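Acetate CoA-transferase subunit beta (Escherichia coli DH5[alpha], PDB 5DBN) transfers coenzyme A from acetyl-CoA to acetoacetate and other short-chain fatty acids through a covalent enzyme-CoA intermediate, activating them for degradation. Local coordinates at residues 18-23 and 91-96; 44-49 and 63-68; 139-144 and 169-174. All coordinates share one frame; numbering follows the deposited sequence.

Interaction 1: residues 18-23 and 91-96. With PO4 (phosphate ion), chain L.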
loop_
_atom_site.group_PDB
_atom_site.type_symbol
_atom_site.label_atom_id
_atom_site.label_comp_id
_atom_site.label_asym_id
_atom_site.label_seq_id
_atom_site.Cartn_x
_atom_site.Cartn_y
_atom_site.Cartn_z
ATOM N N GLY B 18 0.888 12.090 24.504
ATOM C CA GLY B 18 1.578 11.432 23.406
ATOM C C GLY B 18 0.677 10.609 22.503
ATOM O O GLY B 18 1.149 10.000 21.543
ATOM N N ASP B 19 -0.620 10.595 22.797
ATOM C CA ASP B 19 -1.583 9.826 22.012
ATOM C C ASP B 19 -1.743 10.347 20.586
ATOM O O ASP B 19 -1.695 11.554 20.345
ATOM C CB ASP B 19 -2.954 9.834 22.696
ATOM C CG ASP B 19 -3.093 8.757 23.755
ATOM O OD1 ASP B 19 -2.077 8.126 24.120
ATOM O OD2 ASP B 19 -4.229 8.554 24.233
ATOM N N ILE B 20 -1.915 9.420 19.647
ATOM C CA ILE B 20 -2.337 9.753 18.291
ATOM C C ILE B 20 -3.857 9.707 18.261
ATOM O O ILE B 20 -4.455 8.650 18.474
ATOM C CB ILE B 20 -1.753 8.785 17.243
ATOM C CG1 ILE B 20 -0.239 8.662 17.411
ATOM C CG2 ILE B 20 -2.102 9.248 15.833
ATOM C CD1 ILE B 20 0.513 9.974 17.292
ATOM N N VAL B 21 -4.475 10.855 18.001
ATOM C CA VAL B 21 -5.922 11.003 18.145
ATOM C C VAL B 21 -6.600 11.402 16.837
ATOM O O VAL B 21 -6.045 12.165 16.048
ATOM C CB VAL B 21 -6.256 12.058 19.226
ATOM C CG1 VAL B 21 -7.767 12.204 19.403
ATOM C CG2 VAL B 21 -5.599 11.686 20.550
ATOM N N ASN B 22 -7.802 10.876 16.618
ATOM C CA ASN B 22 -8.659 11.334 15.526
ATOM C C ASN B 22 -9.978 11.901 16.040
ATOM O O ASN B 22 -10.709 11.229 16.762
ATOM C CB ASN B 22 -8.945 10.202 14.544
ATOM C CG ASN B 22 -9.687 10.683 13.314
ATOM O OD1 ASN B 22 -10.902 10.873 13.342
ATOM N ND2 ASN B 22 -8.955 10.893 12.228
ATOM N N LEU B 23 -10.278 13.133 15.643
ATOM C CA LEU B 23 -11.503 13.813 16.053
ATOM C C LEU B 23 -12.470 13.976 14.880
ATOM O O LEU B 23 -12.161 14.650 13.895
ATOM C CB LEU B 23 -11.178 15.185 16.645
ATOM C CG LEU B 23 -10.295 15.214 17.894
ATOM C CD1 LEU B 23 -10.045 16.653 18.315
ATOM C CD2 LEU B 23 -10.912 14.411 19.039
ATOM N N GLY B 91 -4.374 0.209 13.637
ATOM C CA GLY B 91 -4.287 0.335 15.082
ATOM C C GLY B 91 -3.221 1.316 15.528
ATOM O O GLY B 91 -2.701 1.211 16.638
ATOM N N HIS B 92 -2.896 2.268 14.660
ATOM C CA HIS B 92 -1.897 3.283 14.967
ATOM C C HIS B 92 -2.552 4.545 15.517
ATOM O O HIS B 92 -1.868 5.485 15.919
ATOM C CB HIS B 92 -1.078 3.608 13.717
ATOM C CG HIS B 92 -0.363 2.423 13.147
ATOM N ND1 HIS B 92 0.814 1.939 13.676
ATOM C CD2 HIS B 92 -0.667 1.617 12.103
ATOM C CE1 HIS B 92 1.210 0.890 12.977
ATOM N NE2 HIS B 92 0.328 0.673 12.018
ATOM N N ILE B 93 -3.883 4.552 15.540
ATOM C CA ILE B 93 -4.641 5.595 16.217
ATOM C C ILE B 93 -4.962 5.114 17.622
ATOM O O ILE B 93 -5.716 4.155 17.801
ATOM C CB ILE B 93 -5.950 5.940 15.473
ATOM C CG1 ILE B 93 -5.663 6.335 14.022
ATOM C CG2 ILE B 93 -6.699 7.058 16.191
ATOM C CD1 ILE B 93 -4.803 7.576 13.863
ATOM N N ASP B 94 -4.381 5.776 18.615
ATOM C CA ASP B 94 -4.576 5.387 20.004
ATOM C C ASP B 94 -6.023 5.614 20.431
ATOM O O ASP B 94 -6.577 4.840 21.212
ATOM C CB ASP B 94 -3.622 6.163 20.918
ATOM C CG ASP B 94 -2.161 5.838 20.651
ATOM O OD1 ASP B 94 -1.725 4.718 20.990
ATOM O OD2 ASP B 94 -1.444 6.707 20.109
ATOM N N ALA B 95 -6.638 6.668 19.905
ATOM C CA ALA B 95 -8.008 7.002 20.271
ATOM C C ALA B 95 -8.713 7.789 19.178
ATOM O O ALA B 95 -8.133 8.692 18.583
ATOM C CB ALA B 95 -8.021 7.790 21.564
ATOM N N CYS B 96 -9.966 7.431 18.913
ATOM C CA CYS B 96 -10.823 8.243 18.056
ATOM C C CYS B 96 -12.026 8.700 18.862
ATOM O O CYS B 96 -12.595 7.933 19.641
ATOM C CB CYS B 96 -11.273 7.479 16.806
ATOM S SG CYS B 96 -12.398 6.104 17.115
HETATM P P PO4 L . 2.965 1.894 17.005
HETATM O O1 PO4 L . 3.004 2.278 18.464
HETATM O O2 PO4 L . 4.373 1.718 16.486
HETATM O O3 PO4 L . 2.272 2.978 16.216
HETATM O O4 PO4 L . 2.206 0.597 16.851
#
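Ile-20 and Asp-94 meet through both backbone and side chain where two strands come together. Among the hydrogen bonds, the straightest runs from Ile-20 N to Asp-94 OD2, 2.8 Å long with an angle of 174° at the hydrogen, and it uses the carboxylate's anti lone pair. CG of Asp-94 stands beside its own backbone N (chi1 -64°), which sends the carboxylate across to this amide; Asp-94 itself lies just before strand 95-98. Ile-20 O then takes the N-H of Ala-95 at 3.3 Å and, weakly, that of Asp-94, and Asn-22 N reaches Ala-95 O at 3.0 Å.

Charge is less favourable: the carboxylates of Asp-19 and Asp-94 stack with planes 22° apart, OD1 of Asp-19 lying 4.3 Å from OD2 of Asp-94, which would probably raise their pKa values, though the N-H of Ile-20 offsets this at Asp-94. An alanine in place of Asp-94 would probably leave the N-H of Ile-20 without its acceptor and the start of the strand less firmly held.

Ile-20 CG2 rests on Ile-93 CD1 at 3.7 Å, the two side chains crossing at about a right angle. At the margin, His-92 ND1 donates to O3 of a phosphate, 3.1 Å away and in the ring plane.

Val-21 with Ala-95 and Asn-22 with Cys-96 form parallel bridges, the pairing expected in the Rossmann-like alpha/beta sheet of CoA transferases.

Interaction 2: residues 44-49 and 63-68; sequences QSENGF and VNAGGQ
Ala-65 sets its methyl against the carboxylate of Glu-46, the predicted active-site residue: CB lies 3.4 Å from Glu-46 OE2 and 3.5 Å from Glu-46 OE1. The glutamate chain folds at its second torsion (chi2 92°), and this bend brings the carboxylate to the methyl. OE1 is also hydrogen-bonded by ND2 of Asn-22, on the neighbouring strand. The backbone of Ala-65 joins in too, its N-H donating to a water 2.9 Å away that in turn donates to Ser-45 OG over 2.8 Å.

Asn-47 makes the direct polar link. Its ND2 donates to Val-63 O at 2.7 Å; the acceptor lies nearly in the amide plane of Asn-47, yet the donor sits well above the carbonyl plane of Val-63 and not on a lone pair. At the other end of the amide, OD1 accepts from the hydroxyl of Ser-45 at a doubtfully short modelled distance; the two bonds together are consistent with the amide orientation.

Val-63 O also lies 3.5 Å from Phe-49 CE1, at the edge of the ring and near its plane. CB of Ser-45 lies over one face of that ring, toward its rim.

Water, hydroxyl and amide thus form a chain of polar contacts from Ala-65 N to Val-63 O, donor and acceptor alternating, which joins the G1-bulge turn carrying Glu-46 to the 64-67 turn.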
loop_
_atom_site.group_PDB
_atom_site.type_symbol
_atom_site.label_atom_id
_atom_site.label_comp_id
_atom_site.label_asym_id
_atom_site.label_seq_id
_atom_site.Cartn_x
_atom_site.Cartn_y
_atom_site.Cartn_z
ATOM N N GLN B 44 -4.679 13.362 13.795
ATOM C CA GLN B 44 -4.621 12.750 12.474
ATOM C C GLN B 44 -5.841 13.175 11.665
ATOM O O GLN B 44 -6.965 13.161 12.169
ATOM C CB GLN B 44 -4.556 11.221 12.602
ATOM C CG GLN B 44 -4.138 10.485 11.330
ATOM C CD GLN B 44 -5.307 10.115 10.431
ATOM O OE1 GLN B 44 -6.456 10.469 10.696
ATOM N NE2 GLN B 44 -5.012 9.392 9.357
ATOM N N SER B 45 -5.610 13.560 10.413
ATOM C CA SER B 45 -6.685 13.975 9.518
ATOM C C SER B 45 -6.854 12.929 8.417
ATOM O O SER B 45 -5.888 12.573 7.740
ATOM C CB SER B 45 -6.387 15.356 8.928
ATOM O OG SER B 45 -7.567 15.982 8.450
ATOM N N GLU B 46 -8.080 12.433 8.261
ATOM C CA GLU B 46 -8.372 11.325 7.347
ATOM C C GLU B 46 -7.892 11.589 5.924
ATOM O O GLU B 46 -7.428 10.678 5.238
ATOM C CB GLU B 46 -9.876 11.034 7.318
ATOM C CG GLU B 46 -10.472 10.642 8.654
ATOM C CD GLU B 46 -11.007 11.829 9.430
ATOM O OE1 GLU B 46 -10.193 12.664 9.879
ATOM O OE2 GLU B 46 -12.244 11.929 9.582
ATOM N N ASN B 47 -8.012 12.838 5.482
ATOM C CA ASN B 47 -7.643 13.204 4.118
ATOM C C ASN B 47 -6.137 13.104 3.863
ATOM O O ASN B 47 -5.681 13.315 2.738
ATOM C CB ASN B 47 -8.157 14.612 3.789
ATOM C CG ASN B 47 -7.835 15.624 4.867
ATOM O OD1 ASN B 47 -7.715 15.279 6.042
ATOM N ND2 ASN B 47 -7.721 16.888 4.474
ATOM N N GLY B 48 -5.371 12.786 4.905
ATOM C CA GLY B 48 -4.014 12.294 4.730
ATOM C C GLY B 48 -2.878 13.112 5.314
ATOM O O GLY B 48 -1.947 13.471 4.596
ATOM N N PHE B 49 -2.933 13.401 6.611
ATOM C CA PHE B 49 -1.768 13.960 7.295
ATOM C C PHE B 49 -1.856 13.876 8.817
ATOM O O PHE B 49 -2.939 13.757 9.391
ATOM C CB PHE B 49 -1.538 15.414 6.861
ATOM C CG PHE B 49 -2.694 16.336 7.129
ATOM C CD1 PHE B 49 -3.715 16.475 6.204
ATOM C CD2 PHE B 49 -2.737 17.099 8.284
ATOM C CE1 PHE B 49 -4.769 17.335 6.438
ATOM C CE2 PHE B 49 -3.788 17.962 8.522
ATOM C CZ PHE B 49 -4.805 18.081 7.598
ATOM N N VAL B 63 -6.880 21.442 4.181
ATOM C CA VAL B 63 -8.201 21.434 4.800
ATOM C C VAL B 63 -8.344 20.228 5.716
ATOM O O VAL B 63 -7.536 19.299 5.660
ATOM C CB VAL B 63 -9.326 21.407 3.744
ATOM C CG1 VAL B 63 -9.286 22.663 2.889
ATOM C CG2 VAL B 63 -9.221 20.161 2.873
ATOM N N ASN B 64 -9.373 20.247 6.559
ATOM C CA ASN B 64 -9.666 19.111 7.425
ATOM C C ASN B 64 -10.545 18.093 6.701
ATOM O O ASN B 64 -10.846 18.258 5.520
ATOM C CB ASN B 64 -10.344 19.580 8.719
ATOM C CG ASN B 64 -11.593 20.413 8.469
ATOM O OD1 ASN B 64 -12.215 20.335 7.408
ATOM N ND2 ASN B 64 -11.969 21.214 9.462
ATOM N N ALA B 65 -10.954 17.046 7.412
ATOM C CA ALA B 65 -11.777 15.995 6.822
ATOM C C ALA B 65 -13.140 16.533 6.382
ATOM O O ALA B 65 -13.839 15.902 5.591
ATOM C CB ALA B 65 -11.950 14.848 7.805
ATOM N N GLY B 66 -13.511 17.698 6.904
ATOM C CA GLY B 66 -14.762 18.341 6.547
ATOM C C GLY B 66 -14.618 19.280 5.363
ATOM O O GLY B 66 -15.593 19.886 4.919
ATOM N N GLY B 67 -13.397 19.398 4.848
ATOM C CA GLY B 67 -13.125 20.241 3.697
ATOM C C GLY B 67 -12.963 21.712 4.036
ATOM O O GLY B 67 -12.854 22.550 3.140
ATOM N N GLN B 68 -12.939 22.027 5.328
ATOM C CA GLN B 68 -12.766 23.405 5.777
ATOM C C GLN B 68 -11.289 23.704 6.014
ATOM O O GLN B 68 -10.531 22.816 6.408
ATOM C CB GLN B 68 -13.569 23.663 7.054
ATOM C CG GLN B 68 -15.070 23.462 6.896
ATOM C CD GLN B 68 -15.674 24.367 5.835
ATOM O OE1 GLN B 68 -15.165 25.456 5.567
ATOM N NE2 GLN B 68 -16.766 23.918 5.226
HETATM O O HOH W 1 -9.799 16.614 10.038
#

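Interaction 3: residues 139-144 and 169-174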
loop_
_atom_site.group_PDB
_atom_site.type_symbol
_atom_site.label_atom_id
_atom_site.label_comp_id
_atom_site.label_asym_id
_atom_site.label_seq_id
_atom_site.Cartn_x
_atom_site.Cartn_y
_atom_site.Cartn_z
ATOM N N MET B 139 -21.567 12.294 22.847
ATOM C CA MET B 139 -22.950 12.416 22.421
ATOM C C MET B 139 -23.857 13.000 23.500
ATOM O O MET B 139 -23.628 12.785 24.684
ATOM C CB MET B 139 -23.429 11.012 22.048
ATOM C CG MET B 139 -24.660 10.917 21.200
ATOM S SD MET B 139 -25.061 9.181 20.904
ATOM C CE MET B 139 -25.605 8.661 22.531
ATOM N N GLU B 140 -24.897 13.726 23.094
ATOM C CA GLU B 140 -25.921 14.144 24.045
ATOM C C GLU B 140 -26.703 12.902 24.449
ATOM O O GLU B 140 -26.809 11.959 23.668
ATOM C CB GLU B 140 -26.838 15.218 23.456
ATOM C CG GLU B 140 -26.130 16.536 23.162
ATOM C CD GLU B 140 -27.062 17.596 22.602
ATOM O OE1 GLU B 140 -28.284 17.342 22.525
ATOM O OE2 GLU B 140 -26.571 18.689 22.244
ATOM N N HIS B 141 -27.241 12.883 25.662
ATOM C CA HIS B 141 -27.895 11.677 26.155
ATOM C C HIS B 141 -29.156 11.356 25.350
ATOM O O HIS B 141 -29.374 10.208 24.962
ATOM C CB HIS B 141 -28.240 11.813 27.636
ATOM C CG HIS B 141 -28.338 10.499 28.347
ATOM N ND1 HIS B 141 -27.290 9.960 29.060
ATOM C CD2 HIS B 141 -29.351 9.606 28.433
ATOM C CE1 HIS B 141 -27.657 8.799 29.569
ATOM N NE2 HIS B 141 -28.904 8.558 29.201
ATOM N N CYS B 142 -29.977 12.375 25.108
ATOM C CA CYS B 142 -31.229 12.207 24.371
ATOM C C CYS B 142 -31.259 13.098 23.132
ATOM O O CYS B 142 -30.549 14.102 23.059
ATOM C CB CYS B 142 -32.424 12.523 25.270
ATOM S SG CYS B 142 -32.550 11.461 26.722
ATOM N N ALA B 143 -32.094 12.732 22.165
ATOM C CA ALA B 143 -32.237 13.515 20.942
ATOM C C ALA B 143 -33.037 14.782 21.211
ATOM O O ALA B 143 -33.554 14.977 22.310
ATOM C CB ALA B 143 -32.905 12.687 19.860
ATOM N N LYS B 144 -33.137 15.642 20.202
ATOM C CA LYS B 144 -33.820 16.921 20.362
ATOM C C LYS B 144 -35.332 16.758 20.483
ATOM O O LYS B 144 -36.012 17.643 21.000
ATOM C CB LYS B 144 -33.489 17.850 19.190
ATOM C CG LYS B 144 -32.008 18.181 19.060
ATOM C CD LYS B 144 -31.463 18.842 20.323
ATOM C CE LYS B 144 -30.014 19.266 20.152
ATOM N NZ LYS B 144 -29.449 19.834 21.407
ATOM N N THR B 169 -21.656 11.291 27.833
ATOM C CA THR B 169 -22.751 12.241 27.678
ATOM C C THR B 169 -22.643 13.324 28.738
ATOM O O THR B 169 -21.782 13.263 29.615
ATOM C CB THR B 169 -24.132 11.561 27.779
ATOM O OG1 THR B 169 -24.409 11.234 29.147
ATOM C CG2 THR B 169 -24.178 10.293 26.937
ATOM N N GLU B 170 -23.517 14.319 28.657
ATOM C CA GLU B 170 -23.512 15.397 29.634
ATOM C C GLU B 170 -24.138 14.934 30.946
ATOM O O GLU B 170 -24.154 15.679 31.925
ATOM C CB GLU B 170 -24.248 16.633 29.088
ATOM C CG GLU B 170 -25.781 16.576 29.094
ATOM C CD GLU B 170 -26.358 15.657 28.032
ATOM O OE1 GLU B 170 -25.577 15.002 27.308
ATOM O OE2 GLU B 170 -27.600 15.602 27.910
ATOM N N LEU B 171 -24.642 13.701 30.966
ATOM C CA LEU B 171 -25.273 13.158 32.162
ATOM C C LEU B 171 -24.421 12.075 32.829
ATOM O O LEU B 171 -24.455 11.920 34.051
ATOM C CB LEU B 171 -26.644 12.572 31.810
ATOM C CG LEU B 171 -27.812 13.541 31.575
ATOM C CD1 LEU B 171 -29.085 12.766 31.265
ATOM C CD2 LEU B 171 -28.035 14.511 32.724
ATOM N N ALA B 172 -23.649 11.335 32.036
ATOM C CA ALA B 172 -22.923 10.181 32.566
ATOM C C ALA B 172 -21.805 9.675 31.654
ATOM O O ALA B 172 -21.724 10.041 30.481
ATOM C CB ALA B 172 -23.898 9.051 32.845
ATOM N N VAL B 173 -20.949 8.820 32.214
ATOM C CA VAL B 173 -19.923 8.119 31.449
ATOM C C VAL B 173 -20.124 6.610 31.555
ATOM O O VAL B 173 -20.162 6.057 32.654
ATOM C CB VAL B 173 -18.499 8.475 31.937
ATOM C CG1 VAL B 173 -17.447 7.741 31.120
ATOM C CG2 VAL B 173 -18.267 9.977 31.867
ATOM N N PHE B 174 -20.269 5.960 30.403
ATOM C CA PHE B 174 -20.389 4.506 30.326
ATOM C C PHE B 174 -19.125 3.889 29.736
ATOM O O PHE B 174 -18.481 4.490 28.876
ATOM C CB PHE B 174 -21.590 4.095 29.470
ATOM C CG PHE B 174 -22.919 4.551 30.005
ATOM C CD1 PHE B 174 -23.584 3.812 30.971
ATOM C CD2 PHE B 174 -23.516 5.704 29.523
ATOM C CE1 PHE B 174 -24.811 4.221 31.452
ATOM C CE2 PHE B 174 -24.742 6.118 30.003
ATOM C CZ PHE B 174 -25.390 5.377 30.968
#
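His-141 reaches Thr-169 with its ring edge: ND1 lies 3.2 Å from Thr-169 OG1 in a nearly straight hydrogen bond (172°) that either atom could donate. With CG anti to the backbone N (chi1 -155°), the ring sets this edge against Thr-169 and one face under Leu-171, whose CD1 packs there as a CH-pi contact, 4.1 Å from the centroid of the His-141 ring. CE1 of His-141 meets Phe-174 CE2 at 4.0 Å, at the edge of the phenyl ring.

The backbone is held as well. Glu-170 bends at chi2 (-73°) and turns its carboxylate back, where OE1 accepts from His-141 N at 3.2 Å through the syn lone pair. Beside it, Thr-169 CA makes a CA-H...O contact with Met-139 O at 3.2 Å.

Farther out, Thr-169 OG1 is itself positioned by the N-H groups of Leu-171 and Ala-172, an ST turn and ST motif that fold the chain round the hydroxyl. At the far side of the imidazole, Thr-199 OG1 is hydrogen-bonded to NE2.

Both ring nitrogens therefore have hydroxyl partners, which fix the ring's rotation, while the two backbone donors on Thr-169 OG1 are likely to polarise that hydroxyl.

In the fold
All three contacts reach one mixed sheet. Interaction 1 pairs strands 20-23 and 95-98 inside it; interaction 2 lies at the end of strand 42-45, the outermost strand of the sheet within this chain, and is nested along the chain within the loop that interaction 1 closes. These two touch, Val-21 O meeting Gln-44 N at 2.9 Å, with centres about 15 Å apart. Asn-22 ND2, hydrogen-bonded to Gln-44 OE1 and Glu-46 OE1, also ties strand 20-23 to the turn bearing the predicted active-site glutamate. Interaction 3 comes later, across the chain's centre, where the loop after strand 135-138 meets the turn into strand 172-177 and its start. Its centre is about 23 Å from interaction 1's and 27 Å from interaction 2's.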